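Local coordinates for UspA1 (PDB 3NTN), which acts as a trimeric autotransporter adhesin on the outer membrane of Moraxella catarrhalis, binding fibronectin and the receptor CEACAM1, at the interface of chains A and B. Coordinates in Å, arbitrary orientation; residue numbers count along the deposited sequence, not the author numbering. Chains: chain A/B, UspA1.

Contact 1: the interface of chains A and B. Residues chain A 169-172, 184, 187; chain B 129, 132, 134, 142.
B:Val129, A:Ile172 and B:Phe142 bury the most surface in this patch of the trimeric adhesin, where the neck of chain A and the start of its stalk helix pack on chain B. No direct polar bond crosses between the chains here. B:Val129 lies against the backbone of A:Ala169 to A:Glu171. Its CG1, anti to the backbone N (chi1 -171°), points at the carbonyl O of A:Gly170, 3.5 Å away. Its CG2, beside the backbone N, lies against A:Ala169 O and the backbone N of A:Glu171. A:Ile172 turns both branches to chain B. Its CB meets the methyl CB of B:Ala132 at 3.8 Å. Its CG2, anti to the backbone N, nears CG2 of B:Val134, the two side chains crossing obliquely, while CG1 is directed toward CE2 of B:Phe142. B:Phe142 has its own CG anti to its carbonyl carbon (chi1 -59°), which sets the ring against A:Gln184. CG of A:Gln184 lies over one face, off centre toward the rim, 3.8 Å from the ring centroid. The amide does not stack flat on the ring; the two planes are 69° apart. CB of A:Ala187, from the helix 182-217, touches the ring edge in plane at CE1. Two hydrogen bonds within chain A hold the amide of A:Gln184 in this pose. A:Gly170 N gives one to the side-chain OE1 at 3.0 Å, coming from above the carbonyl plane. The side-chain NE2 gives the other to A:Gly170 O, on a lone pair. The amide thus ties the chain at A:Gly170 to the helix start and fixes its own rotation. Water 1 links the chains, 2.9 Å from A:Ala169 O and 3.2 Å from B:Val129 N.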
# COMPACT_ATOMS: atom_id res chain seq x y z
N ALA A 169 -7.37 12.50 3.27
CA ALA A 169 -8.10 13.19 2.19
C ALA A 169 -7.14 13.57 1.08
O ALA A 169 -6.11 14.17 1.30
CB ALA A 169 -8.79 14.41 2.71
N GLY A 170 -7.50 13.16 -0.14
CA GLY A 170 -6.71 13.50 -1.34
C GLY A 170 -7.00 14.88 -1.88
O GLY A 170 -8.12 15.40 -1.76
N GLU A 171 -5.99 15.50 -2.46
CA GLU A 171 -6.20 16.66 -3.28
C GLU A 171 -7.27 16.37 -4.36
O GLU A 171 -7.26 15.29 -4.99
CB GLU A 171 -4.86 16.98 -3.92
CG GLU A 171 -4.71 18.31 -4.55
CD GLU A 171 -3.24 18.65 -4.63
OE1 GLU A 171 -2.75 19.39 -3.73
OE2 GLU A 171 -2.57 18.14 -5.57
N ILE A 172 -8.23 17.29 -4.49
CA ILE A 172 -9.32 17.17 -5.46
C ILE A 172 -9.15 18.28 -6.48
O ILE A 172 -9.49 19.44 -6.20
CB ILE A 172 -10.78 17.26 -4.81
CG1 ILE A 172 -11.03 16.26 -3.63
CG2 ILE A 172 -11.90 17.23 -5.93
CD1 ILE A 172 -10.72 14.70 -3.93
N GLN A 184 -14.85 12.11 0.95
CA GLN A 184 -14.76 13.02 -0.18
C GLN A 184 -15.85 12.67 -1.18
O GLN A 184 -16.46 13.58 -1.76
CB GLN A 184 -13.36 12.98 -0.79
CG GLN A 184 -12.30 13.45 0.25
CD GLN A 184 -10.91 13.41 -0.30
OE1 GLN A 184 -10.32 12.34 -0.42
NE2 GLN A 184 -10.39 14.58 -0.74
N ALA A 187 -19.06 13.86 0.46
CA ALA A 187 -19.22 15.31 0.24
C ALA A 187 -19.74 15.66 -1.15
O ALA A 187 -20.63 16.50 -1.26
CB ALA A 187 -17.91 16.07 0.55
N VAL B 129 -5.95 18.65 3.33
CA VAL B 129 -7.07 18.87 2.42
C VAL B 129 -8.36 18.72 3.19
O VAL B 129 -8.88 17.64 3.35
CB VAL B 129 -7.06 17.86 1.20
CG1 VAL B 129 -8.09 18.28 0.22
CG2 VAL B 129 -5.71 17.86 0.52
N ALA B 132 -12.43 21.62 -0.96
CA ALA B 132 -12.02 21.79 -2.34
C ALA B 132 -13.04 22.64 -3.05
O ALA B 132 -14.24 22.58 -2.73
CB ALA B 132 -11.88 20.40 -3.06
N VAL B 134 -14.38 23.27 -6.89
CA VAL B 134 -14.45 22.75 -8.25
C VAL B 134 -15.40 23.67 -9.01
O VAL B 134 -16.60 23.68 -8.74
CB VAL B 134 -15.02 21.33 -8.25
CG1 VAL B 134 -15.11 20.79 -9.66
CG2 VAL B 134 -14.19 20.44 -7.34
N PHE B 142 -14.17 17.18 4.73
CA PHE B 142 -13.37 15.98 4.51
C PHE B 142 -12.73 15.49 5.84
O PHE B 142 -12.15 16.27 6.62
CB PHE B 142 -12.24 16.24 3.52
CG PHE B 142 -12.68 16.71 2.15
CD1 PHE B 142 -13.98 16.46 1.66
CD2 PHE B 142 -11.78 17.34 1.30
CE1 PHE B 142 -14.35 16.89 0.42
CE2 PHE B 142 -12.16 17.74 0.04
CZ PHE B 142 -13.44 17.52 -0.39
O HOH W 1 -5.25 15.54 3.68

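Contact 2: the interface of chains A and B. Residues chain A 69, 81, 83, 97, 99; chain B 72, 85-87, 101-103.
Short extended strands, 83-85 and 99-101 in both chains, alternate with turns in which A:Asn81 and A:Asn97 take left-handed backbone angles and B:Gly86 has a positive phi. This is the YadA-like head, a left-handed parallel beta-roll in which successive coils stack along the trimer axis. Side chains of chain A strands pack here on the strand ends and following turns of chain B. A:Phe99 buries the most surface. Its CG stands anti to the carbonyl carbon (chi1 -63°), and chi2 of -83° stands the ring roughly perpendicular to the CA-CB-CG plane, with one face toward B:Gly102. That face lies on the backbone of B:Gly102, whose CA is 3.8 Å from the ring centroid and displaced toward the rim. The tip goes on past B:Gly102 to the next residue: CZ is 3.5 Å from the hydroxyl OG of B:Ser103. At the base of the ring, CB of A:Phe99 meets CG of B:Leu101. A:Val83 sits one coil away and works with both methyls. CG1, anti to the backbone N (chi1 170°), touches CD1 of B:Leu101 at 3.7 Å, the two side chains crossing obliquely. CG1 also lies 3.8 Å from CG2 of B:Ile85, whose side chain crosses that of A:Val83 at about a right angle. CG2 of A:Val83 lies beside its backbone N and rests on CA of B:Gly86. B:Leu101 therefore lies against both A:Phe99 and A:Val83. The polar rim is looser. OD1 of A:Asn81 faces OG of B:Ser87 at 3.6 Å, too long for a hydrogen bond. OD1 of A:Asn97 is placed alike toward OG of B:Ser103, also at 3.6 Å. A:Val69 continues the row more thinly, with CG2 4.2 Å from CA of B:Gly72.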
# COMPACT_ATOMS: atom_id res chain seq x y z
N VAL A 69 15.66 -11.15 -2.99
CA VAL A 69 15.44 -11.34 -1.56
C VAL A 69 14.28 -12.30 -1.45
O VAL A 69 13.21 -12.07 -2.05
CB VAL A 69 15.18 -10.02 -0.78
CG1 VAL A 69 14.88 -10.28 0.73
CG2 VAL A 69 16.36 -9.15 -0.92
N ASN A 81 16.05 -8.07 -9.50
CA ASN A 81 15.69 -6.98 -8.61
C ASN A 81 14.31 -7.17 -8.01
O ASN A 81 13.58 -6.20 -7.77
CB ASN A 81 15.89 -5.65 -9.37
CG ASN A 81 17.36 -5.46 -9.83
OD1 ASN A 81 18.27 -5.66 -9.04
ND2 ASN A 81 17.57 -5.07 -11.07
N VAL A 83 11.80 -9.05 -4.91
CA VAL A 83 11.72 -9.37 -3.45
C VAL A 83 10.46 -10.23 -3.15
O VAL A 83 9.40 -9.95 -3.71
CB VAL A 83 11.65 -8.05 -2.61
CG1 VAL A 83 11.31 -8.30 -1.07
CG2 VAL A 83 12.97 -7.26 -2.74
N ASN A 97 11.73 -6.43 -11.04
CA ASN A 97 11.34 -5.37 -10.09
C ASN A 97 9.95 -5.59 -9.50
O ASN A 97 9.12 -4.66 -9.47
CB ASN A 97 11.38 -3.99 -10.80
CG ASN A 97 12.74 -3.68 -11.38
OD1 ASN A 97 13.71 -3.41 -10.66
ND2 ASN A 97 12.82 -3.73 -12.69
N PHE A 99 7.64 -6.91 -6.18
CA PHE A 99 7.82 -6.82 -4.73
C PHE A 99 6.61 -7.41 -4.06
O PHE A 99 5.51 -6.90 -4.28
CB PHE A 99 8.03 -5.35 -4.30
CG PHE A 99 9.30 -4.75 -4.89
CD1 PHE A 99 10.58 -4.96 -4.28
CD2 PHE A 99 9.24 -4.04 -6.12
CE1 PHE A 99 11.75 -4.42 -4.91
CE2 PHE A 99 10.40 -3.51 -6.71
CZ PHE A 99 11.65 -3.70 -6.11
N GLY B 72 19.36 -6.02 0.37
CA GLY B 72 19.34 -6.13 -1.09
C GLY B 72 20.60 -5.51 -1.66
O GLY B 72 21.69 -5.74 -1.15
N ILE B 85 14.24 -2.27 1.65
CA ILE B 85 14.44 -3.58 1.11
C ILE B 85 14.23 -3.43 -0.37
O ILE B 85 13.22 -2.86 -0.79
CB ILE B 85 13.45 -4.58 1.72
CG1 ILE B 85 13.69 -4.67 3.25
CG2 ILE B 85 13.57 -6.03 1.05
CD1 ILE B 85 12.59 -5.46 3.98
N GLY B 86 15.18 -3.96 -1.15
CA GLY B 86 15.11 -3.95 -2.61
C GLY B 86 16.44 -3.42 -3.12
O GLY B 86 17.45 -3.98 -2.77
N SER B 87 16.45 -2.29 -3.82
CA SER B 87 17.59 -1.85 -4.66
C SER B 87 17.72 -0.35 -4.83
O SER B 87 16.73 0.31 -5.09
CB SER B 87 17.42 -2.43 -6.05
OG SER B 87 18.36 -3.43 -6.21
N LEU B 101 9.82 -0.54 0.27
CA LEU B 101 9.90 -1.86 -0.36
C LEU B 101 9.80 -1.55 -1.84
O LEU B 101 8.72 -1.23 -2.32
CB LEU B 101 8.75 -2.78 0.15
CG LEU B 101 8.64 -4.17 -0.50
CD1 LEU B 101 9.86 -5.02 -0.20
CD2 LEU B 101 7.37 -4.89 -0.09
N GLY B 102 10.93 -1.55 -2.54
CA GLY B 102 11.01 -0.88 -3.83
C GLY B 102 12.44 -0.79 -4.32
O GLY B 102 13.37 -1.34 -3.69
N SER B 103 12.62 -0.11 -5.45
CA SER B 103 13.91 0.07 -6.07
C SER B 103 13.96 1.44 -6.73
O SER B 103 12.93 1.99 -7.09
CB SER B 103 14.16 -0.99 -7.12
OG SER B 103 13.05 -1.11 -7.99

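The C-alpha centres of contact 1 and contact 2 are about 33 Å apart. They share no residues. Contact 2 belongs to the head, with strands 69-71, 83-85 and 99-101 and their turns. Contact 1 belongs to the neck, at the start of the stalk helix 182-217. Contact 2 joins equivalent positions of successive coils, while contact 1 joins a loop and helix of chain A to loops and strand 132-134 of chain B. Together they probably help keep head and stalk in register within the trimer.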